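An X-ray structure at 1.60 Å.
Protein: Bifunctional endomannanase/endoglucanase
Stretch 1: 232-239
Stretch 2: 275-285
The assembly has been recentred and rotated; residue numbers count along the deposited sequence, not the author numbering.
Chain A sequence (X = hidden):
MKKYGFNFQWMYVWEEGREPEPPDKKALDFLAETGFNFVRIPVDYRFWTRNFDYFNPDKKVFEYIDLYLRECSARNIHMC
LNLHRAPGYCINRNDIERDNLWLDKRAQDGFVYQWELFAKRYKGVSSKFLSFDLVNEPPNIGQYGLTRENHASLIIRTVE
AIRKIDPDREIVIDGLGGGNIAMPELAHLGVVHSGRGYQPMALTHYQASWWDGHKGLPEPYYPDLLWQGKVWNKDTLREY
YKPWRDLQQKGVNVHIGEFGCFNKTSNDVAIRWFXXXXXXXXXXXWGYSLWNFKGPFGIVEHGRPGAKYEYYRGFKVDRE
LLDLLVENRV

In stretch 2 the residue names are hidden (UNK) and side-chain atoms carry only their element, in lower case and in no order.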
# COMPACT_ATOMS: atom_id res chain seq x y z
N TRP A 232 -7.47 12.48 -19.10
CA TRP A 232 -7.16 11.15 -18.61
C TRP A 232 -7.93 10.01 -19.26
O TRP A 232 -9.16 9.99 -19.27
CB TRP A 232 -7.33 11.08 -17.08
CG TRP A 232 -6.22 11.74 -16.34
CD1 TRP A 232 -6.11 13.07 -16.04
CD2 TRP A 232 -5.04 11.12 -15.80
NE1 TRP A 232 -4.94 13.31 -15.36
CE2 TRP A 232 -4.27 12.13 -15.20
CE3 TRP A 232 -4.57 9.80 -15.78
CZ2 TRP A 232 -3.04 11.87 -14.58
CZ3 TRP A 232 -3.35 9.53 -15.16
CH2 TRP A 232 -2.60 10.57 -14.57
N ASN A 233 -7.17 9.06 -19.81
CA ASN A 233 -7.70 7.87 -20.46
C ASN A 233 -6.64 6.79 -20.35
O ASN A 233 -5.62 6.99 -19.67
CB ASN A 233 -8.07 8.15 -21.93
CG ASN A 233 -6.96 8.84 -22.70
OD1 ASN A 233 -5.79 8.45 -22.62
ND2 ASN A 233 -7.32 9.86 -23.47
N LYS A 234 -6.84 5.65 -21.01
CA LYS A 234 -5.87 4.56 -20.93
C LYS A 234 -4.48 4.97 -21.42
O LYS A 234 -3.47 4.54 -20.85
CB LYS A 234 -6.37 3.32 -21.68
CG LYS A 234 -5.59 2.06 -21.34
CD LYS A 234 -6.21 0.83 -21.98
CE LYS A 234 -5.42 -0.42 -21.64
NZ LYS A 234 -6.04 -1.64 -22.22
N ASP A 235 -4.42 5.80 -22.46
CA ASP A 235 -3.14 6.26 -23.00
C ASP A 235 -2.41 7.12 -21.97
O ASP A 235 -1.18 7.04 -21.86
CB ASP A 235 -3.34 7.06 -24.29
CG ASP A 235 -3.63 6.18 -25.50
OD1 ASP A 235 -3.35 4.96 -25.45
OD2 ASP A 235 -4.13 6.71 -26.51
N THR A 236 -3.16 7.92 -21.24
CA THR A 236 -2.60 8.79 -20.21
C THR A 236 -2.05 7.93 -19.07
O THR A 236 -1.02 8.25 -18.48
CB THR A 236 -3.64 9.77 -19.65
OG1 THR A 236 -4.32 10.41 -20.74
CG2 THR A 236 -2.97 10.84 -18.80
N LEU A 237 -2.75 6.84 -18.77
CA LEU A 237 -2.31 5.93 -17.71
C LEU A 237 -1.00 5.26 -18.12
O LEU A 237 -0.13 5.03 -17.29
CB LEU A 237 -3.38 4.88 -17.41
CG LEU A 237 -4.56 5.37 -16.57
CD1 LEU A 237 -5.71 4.38 -16.64
CD2 LEU A 237 -4.11 5.59 -15.13
N ARG A 238 -0.85 4.98 -19.42
CA ARG A 238 0.38 4.37 -19.92
C ARG A 238 1.53 5.36 -19.74
O ARG A 238 2.64 4.97 -19.37
CB ARG A 238 0.25 3.99 -21.39
CG ARG A 238 -0.70 2.83 -21.66
CD ARG A 238 -0.72 2.48 -23.15
NE ARG A 238 -1.61 1.37 -23.45
CZ ARG A 238 -1.29 0.09 -23.33
NH1 ARG A 238 -0.08 -0.27 -22.92
NH2 ARG A 238 -2.17 -0.85 -23.64
N GLU A 239 1.26 6.64 -20.00
CA GLU A 239 2.27 7.68 -19.84
C GLU A 239 2.68 7.76 -18.37
O GLU A 239 3.86 7.85 -18.05
CB GLU A 239 1.73 9.04 -20.30
CG GLU A 239 1.52 9.16 -21.80
CD GLU A 239 1.03 10.53 -22.21
OE1 GLU A 239 1.59 11.54 -21.72
OE2 GLU A 239 0.08 10.61 -23.03
N UNK A 275 -11.49 -1.07 -15.42
CA UNK A 275 -11.21 -1.85 -16.61
C UNK A 275 -9.90 -1.43 -17.27
O UNK A 275 -9.14 -2.28 -17.74
c UNK A 275 -13.61 -2.50 -17.09
c UNK A 275 -14.84 -2.25 -17.94
o UNK A 275 -14.98 -1.15 -18.51
c UNK A 275 -12.37 -1.77 -17.59
o UNK A 275 -15.69 -3.16 -18.02
N UNK A 276 -9.61 -0.13 -17.26
CA UNK A 276 -8.38 0.38 -17.85
C UNK A 276 -7.14 0.03 -17.02
O UNK A 276 -6.18 -0.52 -17.55
c UNK A 276 -9.13 2.28 -19.35
o UNK A 276 -9.48 1.38 -20.15
c UNK A 276 -8.45 1.89 -18.05
o UNK A 276 -9.29 3.49 -19.58
N UNK A 277 -7.15 0.36 -15.73
CA UNK A 277 -5.99 0.07 -14.89
C UNK A 277 -5.71 -1.42 -14.75
O UNK A 277 -4.56 -1.84 -14.89
c UNK A 277 -6.04 2.25 -13.62
c UNK A 277 -6.05 0.73 -13.48
c UNK A 277 -7.27 0.27 -12.71
N UNK A 278 -6.75 -2.22 -14.55
CA UNK A 278 -6.57 -3.66 -14.41
C UNK A 278 -6.08 -4.31 -15.70
O UNK A 278 -5.22 -5.19 -15.66
c UNK A 278 -8.16 -4.05 -12.42
c UNK A 278 -9.56 -4.52 -12.08
c UNK A 278 -7.13 -4.73 -11.53
c UNK A 278 -7.85 -4.32 -13.90
N UNK A 279 -6.59 -3.86 -16.85
CA UNK A 279 -6.15 -4.42 -18.13
C UNK A 279 -4.67 -4.08 -18.34
O UNK A 279 -3.92 -4.86 -18.92
o UNK A 279 -6.91 -2.53 -19.48
c UNK A 279 -7.01 -3.93 -19.30
N UNK A 280 -4.26 -2.91 -17.85
CA UNK A 280 -2.86 -2.50 -17.96
C UNK A 280 -2.00 -3.38 -17.06
O UNK A 280 -0.92 -3.81 -17.45
c UNK A 280 -2.14 -0.21 -19.86
c UNK A 280 -3.03 -0.00 -18.64
c UNK A 280 -2.85 1.40 -18.09
c UNK A 280 -2.69 -1.03 -17.57
N UNK A 281 -2.49 -3.66 -15.85
CA UNK A 281 -1.74 -4.50 -14.92
C UNK A 281 -1.56 -5.91 -15.49
O UNK A 281 -0.50 -6.51 -15.33
c UNK A 281 -3.46 -3.06 -11.80
c UNK A 281 -3.59 -1.84 -11.14
c UNK A 281 -2.79 -0.78 -11.52
c UNK A 281 -2.54 -3.24 -12.83
o UNK A 281 -2.94 0.43 -10.88
c UNK A 281 -2.43 -4.57 -13.55
c UNK A 281 -1.74 -2.15 -13.19
c UNK A 281 -1.86 -0.92 -12.54
N UNK A 282 -2.59 -6.41 -16.17
CA UNK A 282 -2.52 -7.73 -16.78
C UNK A 282 -1.49 -7.74 -17.90
O UNK A 282 -0.66 -8.65 -18.00
c UNK A 282 -3.89 -8.14 -17.34
c UNK A 282 -3.92 -9.58 -17.84
c UNK A 282 -5.30 -9.96 -18.35
c UNK A 282 -5.34 -11.43 -18.72
n UNK A 282 -6.69 -11.84 -19.22
N UNK A 283 -1.51 -6.69 -18.73
CA UNK A 283 -0.58 -6.56 -19.84
C UNK A 283 0.86 -6.45 -19.34
O UNK A 283 1.78 -7.07 -19.90
o UNK A 283 -1.48 -3.44 -22.72
c UNK A 283 -0.92 -5.32 -20.67
c UNK A 283 -0.29 -3.80 -22.60
o UNK A 283 0.66 -3.15 -23.08
c UNK A 283 0.02 -5.08 -21.85
N UNK A 284 1.05 -5.68 -18.27
CA UNK A 284 2.37 -5.46 -17.67
C UNK A 284 2.80 -6.65 -16.81
O UNK A 284 3.97 -6.76 -16.44
c UNK A 284 2.05 -2.93 -17.50
c UNK A 284 2.11 -2.84 -18.89
c UNK A 284 1.72 -1.79 -16.78
c UNK A 284 1.52 -0.51 -18.80
c UNK A 284 2.36 -4.21 -16.78
c UNK A 284 1.45 -0.58 -17.42
c UNK A 284 1.85 -1.63 -19.54
N UNK A 285 1.84 -7.52 -16.49
CA UNK A 285 2.06 -8.68 -15.64
C UNK A 285 2.42 -8.23 -14.22
O UNK A 285 3.36 -8.74 -13.60
c UNK A 285 2.71 -10.29 -17.52
c UNK A 285 3.69 -11.34 -18.00
c UNK A 285 3.13 -9.61 -16.22
o UNK A 285 3.57 -11.77 -19.17
o UNK A 285 4.57 -11.76 -17.22
O HOH W 1 -9.54 5.09 -21.79
O HOH W 2 -4.07 -3.59 -21.70

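Position 275 carries three side-chain carbons, the third bearing two oxygens. This five-atom side chain ends in a carboxylate and lies beyond the reach of stretch 1; the residue is Glu 275. Position 276 has the same ending on a shorter stem, two carbons with two oxygens on the second, one of them against the start of the helix at Lys 234, which makes it Asp 276. Its CA-to-CB bond points toward stretch 1, and its OD2 lies 3.6 Å from the CB of Lys 234. Water 1 joins the two residues, accepting from Lys 234 N at 2.9 Å and donating to Asp 276 OD2 at 2.7 Å, so the carboxylate reaches the first turn of the other helix through solvent.

At position 277 a single carbon carries two more, with no heteroatom, and one of the two touches Leu 237; the residue is Val 277. Although its CA-to-CB bond points away from stretch 1, CG1 still meets Leu 237 CD1 at 3.7 Å. Position 278 holds four carbons forked at the second and touches nothing on stretch 1; it is Leu 278. The side chain at 279 is one carbon followed by one oxygen, and that oxygen lies near a lysine nitrogen of stretch 1. The residue is Ser 279, whose OG accepts a hydrogen bond from Lys 234 NZ at 3.0 Å.

Position 280 again shows four carbons forked at the second, now packed against three residues of stretch 1: it is Leu 280. Its CD1 lies 3.6 Å from Leu 237 CB, while CD2 lies 3.7 Å from Lys 234 CE and 3.6 Å from Arg 238 CZ, over one face of the guanidinium. At 281, one carbon leads to a six-carbon ring bearing an oxygen, hence Tyr 281, which makes no contact with stretch 1. Four carbons in a row ending in nitrogen mark position 282 as Lys 282, also out of reach.

Position 283 has three carbons, the third with two oxygens, both facing the arginine of stretch 1. This is Glu 283. Arg 238 NH2 donates to Glu 283 OE1 at 2.8 Å and Arg 238 NH1 to Glu 283 OE2 at 3.0 Å, a two-pronged salt bridge. Position 284 has one carbon and an unsubstituted six-carbon ring that comes near Arg 238; it is Phe 284, with CE1 4.1 Å from Arg 238 NH1. Position 285, three carbons with two oxygens on the last, is Glu 285; it has positive phi just after the helix and does not touch stretch 1.

The helix axes approach to 10.0 Å at a crossing angle of -48°, and the two stretches bury 437 Å² between them, both sides summed. Leu 237 packs against Val 277 and Leu 280 in an apolar patch, and the aliphatic part of Lys 234 and the guanidinium of Arg 238 extend the cover over Leu 280. Polar bonds complete the contact: water 2 accepts from Lys 234 NZ at 2.8 Å and donates to Glu 283 OE1 at 2.8 Å, linking the lysine to the carboxylate already paired with Arg 238.

Stretch 2, residues 275-285: EDVLSLYKEFE
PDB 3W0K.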